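Long-range contacts in lipoprotein (Klebsiella pneumoniae subsp. pneumoniae, PDB 4HWM), which is of unknown function but belongs to the YedD-like family of bacterial lipoproteins, which are probably held at the cell envelope through a lipid-modified N-terminus: residues A[19-24]-A[43-48]; A[24-29]-A[38-43]; A[31-36]-A[95-100]; A[50-55]-A[62-67]. All coordinates share one frame; numbering follows the deposited sequence.

Contact 1 (A[19-24]-A[43-48])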
loop_
_atom_site.group_PDB
_atom_site.type_symbol
_atom_site.label_atom_id
_atom_site.label_comp_id
_atom_site.label_asym_id
_atom_site.label_seq_id
_atom_site.Cartn_x
_atom_site.Cartn_y
_atom_site.Cartn_z
ATOM N N ALA A 19 7.321 -13.681 -0.478
ATOM C CA ALA A 19 8.308 -13.534 0.560
ATOM C C ALA A 19 9.050 -12.201 0.430
ATOM O O ALA A 19 9.557 -11.851 -0.634
ATOM C CB ALA A 19 9.316 -14.696 0.498
ATOM N N GLY A 20 9.113 -11.474 1.542
ATOM C CA GLY A 20 9.839 -10.219 1.621
ATOM C C GLY A 20 8.984 -8.975 1.420
ATOM O O GLY A 20 9.469 -7.913 1.706
ATOM N N LEU A 21 7.754 -9.120 0.921
ATOM C CA LEU A 21 6.910 -7.970 0.595
ATOM C C LEU A 21 6.035 -7.545 1.769
ATOM O O LEU A 21 5.784 -6.356 1.929
ATOM C CB LEU A 21 6.059 -8.210 -0.635
ATOM C CG LEU A 21 5.225 -7.013 -1.118
ATOM C CD1 LEU A 21 6.129 -5.795 -1.477
ATOM C CD2 LEU A 21 4.279 -7.419 -2.264
ATOM N N ALA A 22 5.600 -8.472 2.603
ATOM C CA ALA A 22 4.753 -8.122 3.732
ATOM C C ALA A 22 5.496 -7.161 4.638
ATOM O O ALA A 22 6.670 -7.354 4.962
ATOM C CB ALA A 22 4.296 -9.373 4.493
ATOM N N GLY A 23 4.809 -6.100 5.052
ATOM C CA GLY A 23 5.436 -5.093 5.905
ATOM C C GLY A 23 4.763 -3.745 5.778
ATOM O O GLY A 23 3.699 -3.620 5.207
ATOM N N PHE A 24 5.429 -2.780 6.382
ATOM C CA PHE A 24 5.133 -1.365 6.236
ATOM C C PHE A 24 6.187 -0.739 5.320
ATOM O O PHE A 24 7.378 -0.970 5.493
ATOM C CB PHE A 24 5.208 -0.637 7.572
ATOM C CG PHE A 24 4.256 -1.131 8.625
ATOM C CD1 PHE A 24 2.940 -1.363 8.350
ATOM C CD2 PHE A 24 4.695 -1.304 9.922
ATOM C CE1 PHE A 24 2.063 -1.767 9.349
ATOM C CE2 PHE A 24 3.841 -1.723 10.922
ATOM C CZ PHE A 24 2.515 -1.948 10.641
ATOM N N LEU A 43 2.497 2.284 2.305
ATOM C CA LEU A 43 1.772 1.097 1.854
ATOM C C LEU A 43 1.947 0.021 2.917
ATOM O O LEU A 43 3.063 -0.319 3.264
ATOM C CB LEU A 43 2.314 0.571 0.512
ATOM C CG LEU A 43 1.521 -0.581 -0.126
ATOM C CD1 LEU A 43 0.134 -0.149 -0.564
ATOM C CD2 LEU A 43 2.329 -1.156 -1.315
ATOM N N ILE A 44 0.829 -0.496 3.413
ATOM C CA ILE A 44 0.810 -1.690 4.277
ATOM C C ILE A 44 0.519 -2.893 3.400
ATOM O O ILE A 44 -0.370 -2.835 2.560
ATOM C CB ILE A 44 -0.279 -1.601 5.388
ATOM C CG1 ILE A 44 -0.137 -0.291 6.184
ATOM C CG2 ILE A 44 -0.278 -2.871 6.256
ATOM C CD1 ILE A 44 -1.169 -0.116 7.292
ATOM N N VAL A 45 1.300 -3.964 3.588
ATOM C CA VAL A 45 1.015 -5.231 2.914
ATOM C C VAL A 45 0.993 -6.302 3.997
ATOM O O VAL A 45 2.003 -6.511 4.673
ATOM C CB VAL A 45 2.070 -5.583 1.844
ATOM C CG1 VAL A 45 1.744 -6.935 1.173
ATOM C CG2 VAL A 45 2.188 -4.486 0.789
ATOM N N THR A 46 -0.150 -6.938 4.213
ATOM C CA THR A 46 -0.228 -8.022 5.220
ATOM C C THR A 46 0.228 -9.332 4.572
ATOM O O THR A 46 0.254 -9.458 3.333
ATOM C CB THR A 46 -1.616 -8.215 5.798
ATOM O OG1 THR A 46 -2.454 -8.834 4.821
ATOM C CG2 THR A 46 -2.220 -6.878 6.286
ATOM N N LYS A 47 0.511 -10.331 5.409
ATOM C CA LYS A 47 0.959 -11.608 4.848
ATOM C C LYS A 47 -0.115 -12.224 3.942
ATOM O O LYS A 47 0.221 -12.840 2.921
ATOM C CB LYS A 47 1.451 -12.585 5.935
ATOM C CG LYS A 47 0.384 -13.165 6.864
ATOM C CD LYS A 47 0.974 -14.282 7.761
ATOM C CE LYS A 47 -0.098 -14.946 8.607
ATOM N NZ LYS A 47 -0.848 -13.999 9.497
ATOM N N GLU A 48 -1.382 -12.029 4.275
ATOM C CA GLU A 48 -2.490 -12.564 3.486
ATOM C C GLU A 48 -2.760 -11.790 2.199
ATOM O O GLU A 48 -3.551 -12.242 1.359
ATOM C CB GLU A 48 -3.763 -12.600 4.350
ATOM C CG GLU A 48 -3.659 -13.547 5.550
ATOM C CD GLU A 48 -3.024 -12.926 6.786
ATOM O OE1 GLU A 48 -2.721 -11.706 6.790
ATOM O OE2 GLU A 48 -2.818 -13.671 7.778
#
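Gly23 and Val45 form an antiparallel hydrogen-bonded pair where strand 23-26 begins and strand 40-45 ends. The two backbone bonds run from Gly23 N to Val45 O and from Val45 N to Gly23 O, both 2.9 Å long, the second nearly straight at 173°. One residue on, Phe24 and Ile44 make a non-hydrogen-bonded pair, their CA atoms 4.8 Å apart. A CA-H...O contact of 3.3 Å from Ala22 CA to Val45 O extends the pairing just before the strand starts.

Successive side chains take alternate faces of the sheet. On one, Phe24 and Ile44 lie side by side and point the same way; Ile44 CG1 sits at the edge of the ring, 3.9 Å from Phe24 CD1. On the other, Val45 CB rests 3.8 Å from Leu21 O. Leu21 CG is anti to the backbone N (chi1 -175°) and lies 4.2 Å from Val45 CG1, the side chains of Leu21 and Val45 crossing at about a right angle. Ala22 CB lies 3.7 Å from Val45 O.

The Phe24-Ile44 face looks toward Leu106 and helix 108-118, where Trp114 meets Ile44. Leu21 and Leu43 instead reach Ile93 of strand 92-95, across the interior of the barrel.

Contact 2 (A[24-29]-A[38-43])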
loop_
_atom_site.group_PDB
_atom_site.type_symbol
_atom_site.label_atom_id
_atom_site.label_comp_id
_atom_site.label_asym_id
_atom_site.label_seq_id
_atom_site.Cartn_x
_atom_site.Cartn_y
_atom_site.Cartn_z
ATOM N N PHE A 24 5.429 -2.780 6.382
ATOM C CA PHE A 24 5.133 -1.365 6.236
ATOM C C PHE A 24 6.187 -0.739 5.320
ATOM O O PHE A 24 7.378 -0.970 5.493
ATOM C CB PHE A 24 5.208 -0.637 7.572
ATOM C CG PHE A 24 4.256 -1.131 8.625
ATOM C CD1 PHE A 24 2.940 -1.363 8.350
ATOM C CD2 PHE A 24 4.695 -1.304 9.922
ATOM C CE1 PHE A 24 2.063 -1.767 9.349
ATOM C CE2 PHE A 24 3.841 -1.723 10.922
ATOM C CZ PHE A 24 2.515 -1.948 10.641
ATOM N N TRP A 25 5.720 0.076 4.377
ATOM C CA TRP A 25 6.572 0.747 3.412
ATOM C C TRP A 25 6.239 2.227 3.442
ATOM O O TRP A 25 5.061 2.567 3.473
ATOM C CB TRP A 25 6.290 0.143 2.034
ATOM C CG TRP A 25 6.575 -1.314 1.985
ATOM C CD1 TRP A 25 5.706 -2.338 2.251
ATOM C CD2 TRP A 25 7.824 -1.920 1.673
ATOM N NE1 TRP A 25 6.346 -3.542 2.138
ATOM C CE2 TRP A 25 7.643 -3.319 1.770
ATOM C CE3 TRP A 25 9.078 -1.428 1.307
ATOM C CZ2 TRP A 25 8.676 -4.214 1.542
ATOM C CZ3 TRP A 25 10.100 -2.348 1.034
ATOM C CH2 TRP A 25 9.882 -3.710 1.174
ATOM N N GLN A 26 7.241 3.097 3.407
ATOM C CA GLN A 26 7.006 4.546 3.501
ATOM C C GLN A 26 8.052 5.282 2.689
ATOM O O GLN A 26 9.218 4.911 2.674
ATOM C CB GLN A 26 7.055 5.037 4.964
ATOM C CG GLN A 26 6.661 6.503 5.139
ATOM C CD GLN A 26 6.368 6.886 6.577
ATOM O OE1 GLN A 26 5.223 6.834 7.022
ATOM N NE2 GLN A 26 7.398 7.278 7.307
ATOM N N THR A 27 7.632 6.348 2.029
ATOM C CA THR A 27 8.567 7.221 1.318
ATOM C C THR A 27 9.484 7.897 2.362
ATOM O O THR A 27 9.027 8.335 3.415
ATOM C CB THR A 27 7.806 8.277 0.482
ATOM O OG1 THR A 27 6.933 9.019 1.333
ATOM C CG2 THR A 27 7.023 7.631 -0.656
ATOM N N LYS A 28 10.774 7.995 2.063
ATOM C CA LYS A 28 11.754 8.547 3.017
ATOM C C LYS A 28 12.250 9.944 2.665
ATOM O O LYS A 28 13.036 10.535 3.404
ATOM C CB LYS A 28 12.939 7.579 3.179
ATOM C CG LYS A 28 12.670 6.491 4.217
ATOM N N GLY A 29 11.814 10.460 1.541
ATOM C CA GLY A 29 12.195 11.780 1.106
ATOM C C GLY A 29 11.215 12.244 0.070
ATOM O O GLY A 29 10.234 11.560 -0.211
ATOM N N ASP A 38 7.281 17.552 1.190
ATOM C CA ASP A 38 7.000 16.979 2.514
ATOM C C ASP A 38 5.872 15.953 2.528
ATOM O O ASP A 38 5.631 15.316 3.558
ATOM C CB ASP A 38 6.675 18.059 3.536
ATOM C CG ASP A 38 7.855 18.961 3.842
ATOM O OD1 ASP A 38 9.040 18.510 3.778
ATOM O OD2 ASP A 38 7.532 20.115 4.171
ATOM N N ALA A 39 5.197 15.779 1.393
ATOM C CA ALA A 39 4.148 14.768 1.302
ATOM C C ALA A 39 4.786 13.372 1.512
ATOM O O ALA A 39 5.942 13.140 1.117
ATOM C CB ALA A 39 3.412 14.843 -0.040
ATOM N N ILE A 40 4.014 12.487 2.135
ATOM C CA ILE A 40 4.451 11.138 2.485
ATOM C C ILE A 40 3.440 10.141 1.918
ATOM O O ILE A 40 2.239 10.351 2.003
ATOM C CB ILE A 40 4.533 10.952 4.029
ATOM C CG1 ILE A 40 5.487 11.960 4.654
ATOM C CG2 ILE A 40 4.960 9.516 4.429
ATOM C CD1 ILE A 40 5.304 12.153 6.133
ATOM N N ALA A 41 3.929 9.044 1.348
ATOM C CA ALA A 41 3.102 7.912 1.003
ATOM C C ALA A 41 3.558 6.670 1.741
ATOM O O ALA A 41 4.746 6.430 1.936
ATOM C CB ALA A 41 3.110 7.671 -0.494
ATOM N N SER A 42 2.579 5.865 2.110
ATOM C CA SER A 42 2.814 4.613 2.827
ATOM C C SER A 42 1.979 3.500 2.203
ATOM O O SER A 42 0.884 3.734 1.685
ATOM C CB SER A 42 2.404 4.758 4.300
ATOM O OG SER A 42 3.114 5.792 4.945
ATOM N N LEU A 43 2.497 2.284 2.305
ATOM C CA LEU A 43 1.772 1.097 1.854
ATOM C C LEU A 43 1.947 0.021 2.917
ATOM O O LEU A 43 3.063 -0.319 3.264
ATOM C CB LEU A 43 2.314 0.571 0.512
ATOM C CG LEU A 43 1.521 -0.581 -0.126
ATOM C CD1 LEU A 43 0.134 -0.149 -0.564
ATOM C CD2 LEU A 43 2.329 -1.156 -1.315
HETATM O O HOH W 1 8.067 11.447 1.595
#
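Gln26 and Ser42 stand together on one face of two antiparallel neighbours in an eight-stranded barrel, strands 23-26 and 40-45. In one of two modelled conformers, with CG anti to the backbone N (chi1 -173°) and the chain extended beyond it, the glutamine crosses Ile40 obliquely: Gln26 CG lies 3.5 Å from Ile40 CG2. There Gln26 OE1 is 3.1 Å from Ser42 OG, tentatively a weak hydrogen bond, since the hydroxyl proton may go to a different acceptor. This polar pair is flanked by Leu106.

On the opposite face, Trp25 and Leu43 form a hydrogen-bonded pair and meet through their CB atoms, while the indole turns an edge to the backbone, bringing Trp25 CD1 within 3.5 Å of Leu43 O in the ring plane. Its NE1 is satisfied by Leu21 O, and both side chains pack on Ile93 of strand 92-95 inside the barrel.

Thr27 prolongs the pairing by borrowing a side-chain atom. Its N donates to Ala41 O (2.9 Å), whereas Ala41 N finds Thr27 OG1, not a carbonyl, at 3.0 Å and 163°. Thr27 OG1 also donates to a water 2.7 Å away, which in turn donates to Gly29 O and Ala39 O, each at 2.8 Å.

Contact 3 (A[31-36]-A[95-100])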
loop_
_atom_site.group_PDB
_atom_site.type_symbol
_atom_site.label_atom_id
_atom_site.label_comp_id
_atom_site.label_asym_id
_atom_site.label_seq_id
_atom_site.Cartn_x
_atom_site.Cartn_y
_atom_site.Cartn_z
ATOM N N GLN A 31 9.087 13.008 -3.083
ATOM C CA GLN A 31 8.692 12.254 -4.274
ATOM C C GLN A 31 8.119 13.214 -5.296
ATOM O O GLN A 31 7.134 13.884 -5.008
ATOM C CB GLN A 31 7.608 11.238 -3.909
ATOM C CG GLN A 31 8.028 10.304 -2.785
ATOM C CD GLN A 31 9.147 9.397 -3.176
ATOM O OE1 GLN A 31 9.055 8.647 -4.167
ATOM N NE2 GLN A 31 10.217 9.423 -2.383
ATOM N N SER A 32 8.705 13.241 -6.502
ATOM C CA SER A 32 8.290 14.203 -7.532
ATOM C C SER A 32 6.841 14.014 -7.977
ATOM O O SER A 32 6.232 14.954 -8.492
ATOM C CB SER A 32 9.243 14.127 -8.725
ATOM O OG SER A 32 9.182 12.867 -9.352
ATOM N N ALA A 33 6.297 12.794 -7.805
ATOM C CA ALA A 33 4.914 12.498 -8.141
ATOM C C ALA A 33 3.898 13.163 -7.221
ATOM O O ALA A 33 2.738 13.328 -7.593
ATOM C CB ALA A 33 4.671 10.975 -8.135
HETATM N N MSE A 34 4.341 13.574 -6.033
HETATM C CA MSE A 34 3.443 14.059 -5.014
HETATM C C MSE A 34 3.317 15.570 -5.036
HETATM O O MSE A 34 4.094 16.274 -5.682
HETATM C CB MSE A 34 3.915 13.550 -3.671
HETATM C CG MSE A 34 3.878 12.005 -3.567
HETATM SE SE MSE A 34 4.056 11.335 -1.769
HETATM C CE MSE A 34 2.187 11.422 -1.242
HETATM N N MSE A 35 2.342 16.049 -4.285
HETATM C CA MSE A 35 1.973 17.457 -4.324
HETATM C C MSE A 35 3.087 18.410 -3.875
HETATM O O MSE A 35 3.203 19.528 -4.355
HETATM C CB MSE A 35 0.683 17.631 -3.512
HETATM C CG MSE A 35 -0.132 18.830 -3.791
HETATM SE SE MSE A 35 -0.618 19.007 -5.657
HETATM C CE MSE A 35 -1.306 20.786 -5.442
ATOM N N SER A 36 3.929 17.964 -2.957
ATOM C CA SER A 36 4.975 18.785 -2.384
ATOM C C SER A 36 6.037 17.895 -1.728
ATOM O O SER A 36 5.703 16.769 -1.343
ATOM C CB SER A 36 4.355 19.709 -1.336
ATOM O OG SER A 36 5.170 20.873 -1.153
ATOM N N TYR A 95 6.322 1.800 -6.447
ATOM C CA TYR A 95 4.889 1.752 -6.324
ATOM C C TYR A 95 4.300 3.085 -6.770
ATOM O O TYR A 95 4.619 4.122 -6.199
ATOM C CB TYR A 95 4.511 1.484 -4.866
ATOM C CG TYR A 95 3.035 1.486 -4.628
ATOM C CD1 TYR A 95 2.233 0.477 -5.151
ATOM C CD2 TYR A 95 2.436 2.441 -3.818
ATOM C CE1 TYR A 95 0.888 0.461 -4.931
ATOM C CE2 TYR A 95 1.086 2.427 -3.599
ATOM C CZ TYR A 95 0.309 1.448 -4.152
ATOM O OH TYR A 95 -1.026 1.393 -3.964
ATOM N N ASP A 96 3.429 3.026 -7.765
ATOM C CA ASP A 96 2.730 4.193 -8.310
ATOM C C ASP A 96 3.661 5.399 -8.502
ATOM O O ASP A 96 3.385 6.497 -8.045
ATOM C CB ASP A 96 1.509 4.529 -7.458
ATOM C CG ASP A 96 0.542 5.467 -8.158
ATOM O OD1 ASP A 96 0.549 5.545 -9.412
ATOM O OD2 ASP A 96 -0.209 6.147 -7.432
ATOM N N ARG A 97 4.783 5.166 -9.156
ATOM C CA ARG A 97 5.712 6.224 -9.553
ATOM C C ARG A 97 6.496 6.829 -8.380
ATOM O O ARG A 97 7.125 7.885 -8.509
ATOM C CB ARG A 97 4.982 7.309 -10.397
ATOM C CG ARG A 97 4.240 6.692 -11.605
ATOM C CD ARG A 97 3.518 7.687 -12.537
ATOM N NE ARG A 97 2.340 8.247 -11.878
ATOM C CZ ARG A 97 2.293 9.437 -11.263
ATOM N NH1 ARG A 97 3.345 10.246 -11.240
ATOM N NH2 ARG A 97 1.181 9.820 -10.677
HETATM N N MSE A 98 6.542 6.102 -7.272
HETATM C CA MSE A 98 7.280 6.489 -6.087
HETATM C C MSE A 98 8.184 5.370 -5.619
HETATM O O MSE A 98 8.064 4.233 -6.077
HETATM C CB MSE A 98 6.321 6.798 -4.946
HETATM C CG MSE A 98 5.275 7.870 -5.288
HETATM SE SE MSE A 98 3.991 8.188 -3.929
HETATM C CE MSE A 98 3.008 6.511 -4.102
ATOM N N THR A 99 9.084 5.716 -4.720
ATOM C CA THR A 99 9.967 4.738 -4.069
ATOM C C THR A 99 9.671 4.769 -2.591
ATOM O O THR A 99 9.739 5.822 -1.958
ATOM C CB THR A 99 11.444 5.076 -4.295
ATOM O OG1 THR A 99 11.720 5.039 -5.706
ATOM C CG2 THR A 99 12.367 4.058 -3.601
ATOM N N LEU A 100 9.335 3.600 -2.041
ATOM C CA LEU A 100 9.021 3.458 -0.616
ATOM C C LEU A 100 10.027 2.505 0.022
ATOM O O LEU A 100 10.426 1.529 -0.598
ATOM C CB LEU A 100 7.613 2.935 -0.387
ATOM C CG LEU A 100 6.444 3.878 -0.698
ATOM C CD1 LEU A 100 6.342 4.246 -2.153
ATOM C CD2 LEU A 100 5.131 3.335 -0.165
HETATM O O HOH W 2 7.786 10.283 -7.291
HETATM O O HOH W 3 1.579 12.481 -9.884
#
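A bend at chi2 of Gln31 (-66°) swings CD toward Thr99 and joins two tight turns at the rim of the barrel: a type I turn from Gln31 to Met34, in the loop after strand 23-26, and the type I' turn from Tyr95 to Met98 that closes the hairpin of strands 92-95 and 98-103. Met98 has an extended chi2 (176°), which carries SE away from its own backbone to meet Met34. Both residues are selenomethionines in this crystal.

The direct polar link is one bond, Thr99 N to Gln31 OE1, 3.0 Å long and nearly straight at 170°, although the donor stands above the plane of the amide. Gln31 OE1 also lies 3.4 Å from Met98 CA, in the residue preceding the donor. The other amide atom, Gln31 NE2, is turned back to Gly29 O, so the group is held at both polar ends.

Met34 and Met98 cross at about a right angle. Met34 SE lies 3.8 Å from Met98 SE in one of two modelled conformers of Met34, so the contact is tentative. Ala41 of strand 40-45 and Arg55 of strand 50-56 also touch both side chains.

At the outer margin Ala33 CB approaches Arg97 NH1 obliquely, at 3.5 Å. Two waters bridge the turns. One accepts from Ala33 N and donates to Arg97 O; the other, in the guanidinium plane, donates to Ala33 O at 2.7 Å and accepts from Arg97 NH2 at 2.8 Å.

Contact 4 (A[50-55]-A[62-67])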
loop_
_atom_site.group_PDB
_atom_site.type_symbol
_atom_site.label_atom_id
_atom_site.label_comp_id
_atom_site.label_asym_id
_atom_site.label_seq_id
_atom_site.Cartn_x
_atom_site.Cartn_y
_atom_site.Cartn_z
ATOM N N ASP A 50 -3.767 -8.380 2.097
ATOM C CA ASP A 50 -4.532 -7.139 2.251
ATOM C C ASP A 50 -3.539 -5.971 2.232
ATOM O O ASP A 50 -2.404 -6.095 2.682
ATOM C CB ASP A 50 -5.335 -7.123 3.517
ATOM C CG ASP A 50 -6.467 -8.112 3.506
ATOM O OD1 ASP A 50 -7.475 -7.868 2.842
ATOM O OD2 ASP A 50 -6.346 -9.172 4.159
ATOM N N THR A 51 -3.976 -4.842 1.685
ATOM C CA THR A 51 -3.127 -3.683 1.601
ATOM C C THR A 51 -3.819 -2.428 2.078
ATOM O O THR A 51 -5.053 -2.380 2.201
ATOM C CB THR A 51 -2.662 -3.462 0.167
ATOM O OG1 THR A 51 -3.780 -3.048 -0.617
ATOM C CG2 THR A 51 -1.978 -4.740 -0.436
ATOM N N PHE A 52 -3.014 -1.395 2.278
ATOM C CA PHE A 52 -3.532 -0.079 2.660
ATOM C C PHE A 52 -2.598 0.971 2.123
ATOM O O PHE A 52 -1.401 0.961 2.456
ATOM C CB PHE A 52 -3.607 0.013 4.188
ATOM C CG PHE A 52 -4.487 1.122 4.711
ATOM C CD1 PHE A 52 -5.845 1.108 4.474
ATOM C CD2 PHE A 52 -3.949 2.168 5.442
ATOM C CE1 PHE A 52 -6.656 2.103 5.008
ATOM C CE2 PHE A 52 -4.744 3.167 5.945
ATOM C CZ PHE A 52 -6.091 3.154 5.703
ATOM N N ASP A 53 -3.138 1.853 1.283
ATOM C CA ASP A 53 -2.357 2.891 0.573
ATOM C C ASP A 53 -2.751 4.207 1.230
ATOM O O ASP A 53 -3.917 4.585 1.121
ATOM C CB ASP A 53 -2.731 2.831 -0.915
ATOM C CG ASP A 53 -2.082 3.916 -1.761
ATOM O OD1 ASP A 53 -1.776 4.998 -1.245
ATOM O OD2 ASP A 53 -1.917 3.665 -2.963
ATOM N N CYS A 54 -1.811 4.843 1.947
ATOM C CA CYS A 54 -2.119 6.031 2.756
ATOM C C CYS A 54 -1.148 7.118 2.383
ATOM O O CYS A 54 0.055 6.941 2.511
ATOM C CB CYS A 54 -2.020 5.683 4.240
ATOM S SG CYS A 54 -2.467 7.002 5.351
ATOM N N ARG A 55 -1.666 8.234 1.901
ATOM C CA ARG A 55 -0.832 9.340 1.449
ATOM C C ARG A 55 -1.270 10.589 2.177
ATOM O O ARG A 55 -2.442 10.771 2.415
ATOM C CB ARG A 55 -0.971 9.510 -0.042
ATOM C CG ARG A 55 -0.664 8.216 -0.758
ATOM C CD ARG A 55 -0.661 8.377 -2.213
ATOM N NE ARG A 55 -0.800 7.104 -2.911
ATOM C CZ ARG A 55 -0.555 6.885 -4.189
ATOM N NH1 ARG A 55 -0.153 7.871 -4.989
ATOM N NH2 ARG A 55 -0.769 5.675 -4.678
ATOM N N ALA A 62 -6.516 7.710 2.166
ATOM C CA ALA A 62 -6.159 6.337 2.435
ATOM C C ALA A 62 -7.188 5.377 1.821
ATOM O O ALA A 62 -8.393 5.658 1.820
ATOM C CB ALA A 62 -6.049 6.135 3.931
ATOM N N GLN A 63 -6.701 4.266 1.280
ATOM C CA GLN A 63 -7.549 3.303 0.576
ATOM C C GLN A 63 -7.098 1.890 0.839
ATOM O O GLN A 63 -5.955 1.559 0.557
ATOM C CB GLN A 63 -7.483 3.515 -0.938
ATOM C CG GLN A 63 -7.830 4.943 -1.405
ATOM C CD GLN A 63 -7.341 5.163 -2.795
ATOM O OE1 GLN A 63 -6.467 6.007 -3.026
ATOM N NE2 GLN A 63 -7.812 4.339 -3.722
ATOM N N PRO A 64 -8.007 1.044 1.348
ATOM C CA PRO A 64 -7.707 -0.379 1.420
ATOM C C PRO A 64 -7.583 -0.987 0.011
ATOM O O PRO A 64 -8.118 -0.457 -0.961
ATOM C CB PRO A 64 -8.904 -0.946 2.199
ATOM C CG PRO A 64 -9.393 0.258 3.058
ATOM C CD PRO A 64 -9.239 1.402 2.082
ATOM N N GLY A 65 -6.905 -2.126 -0.097
ATOM C CA GLY A 65 -6.793 -2.859 -1.345
ATOM C C GLY A 65 -6.402 -4.312 -1.106
ATOM O O GLY A 65 -6.378 -4.778 0.029
ATOM N N LYS A 66 -6.094 -4.980 -2.204
ATOM C CA LYS A 66 -5.717 -6.384 -2.207
ATOM C C LYS A 66 -4.620 -6.598 -3.207
ATOM O O LYS A 66 -4.690 -6.056 -4.292
ATOM C CB LYS A 66 -6.885 -7.277 -2.701
ATOM C CG LYS A 66 -8.088 -7.274 -1.865
ATOM C CD LYS A 66 -9.221 -8.044 -2.528
ATOM C CE LYS A 66 -10.496 -7.995 -1.750
ATOM N NZ LYS A 66 -11.592 -8.639 -2.579
ATOM N N LEU A 67 -3.663 -7.470 -2.904
ATOM C CA LEU A 67 -2.705 -7.894 -3.920
ATOM C C LEU A 67 -3.379 -8.841 -4.908
ATOM O O LEU A 67 -4.266 -9.630 -4.532
ATOM C CB LEU A 67 -1.550 -8.639 -3.299
ATOM C CG LEU A 67 -0.653 -7.883 -2.348
ATOM C CD1 LEU A 67 0.443 -8.862 -1.877
ATOM C CD2 LEU A 67 -0.052 -6.618 -2.979
HETATM O O HOH W 4 -8.144 -5.385 2.013
HETATM O O HOH W 5 -4.316 -0.312 -1.008
HETATM O O HOH W 6 -4.151 4.946 -3.887
#
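Gln63 O is gripped twice: by Asp53 N at 2.9 Å, in a bond of 170°, and by a water that also donates to Thr51 OG1, itself hydrogen-bonded to Asn76 OD1. Gly65 O is held similarly, by Thr51 N and by a second water 2.7 Å away, shared with Asp50 OD1, while Asp50 OD2 forms a salt bridge with Lys14.

Thr51 OG1 lies close over the Gly65 backbone, 3.1 Å from Gly65 CA, and Thr51 CG2 is 3.7 Å from Leu67 CD2. On the same face, Arg55 grips Asp53 side-on, NE to OD1 and NH2 to OD2. Asp53 OD2 is also hydrogen-bonded to Tyr95 OH, and Arg55 NH2 forms a salt bridge with Asp96, linking strand 50-56 to the hairpin 92-103.

On the other face Phe52, Pro64, Ala62 and Cys54 form an apolar patch, with Asp50 and Lys66 at its end. Phe52 CG is anti to the backbone N (chi1 -163°), and the ring runs beside Pro64, with Pro64 CG in plane at its edge, 3.8 Å from Phe52 CE1. Helix 108-118 packs here, fastened by the Cys54-Cys110 disulfide. The whole is an antiparallel beta hairpin of an up-and-down barrel, with a helix on its outer wall.

Contacts 1, 2 and 4 are neighbouring strand pairings of one barrel wall. Contacts 1 and 2 bind the same two strands at successive stretches, sharing Phe24 and Leu43, and strand 40-45 passes its other edge to contact 4 through backbone bonds such as Ile44 N to Phe52 O and Ser42 N to Cys54 O. Contact 2 is the most buried; contact 1 frays into loops and is partly exposed, while contact 4 lies nearest the centre of the chain and combines apolar packing with charged pairs. Contact 3 is a surface meeting of turns, held by one side-chain-to-backbone bond, two waters and selenomethionine packing, without strand pairing, yet polar side chains tie its hairpin to contact 4.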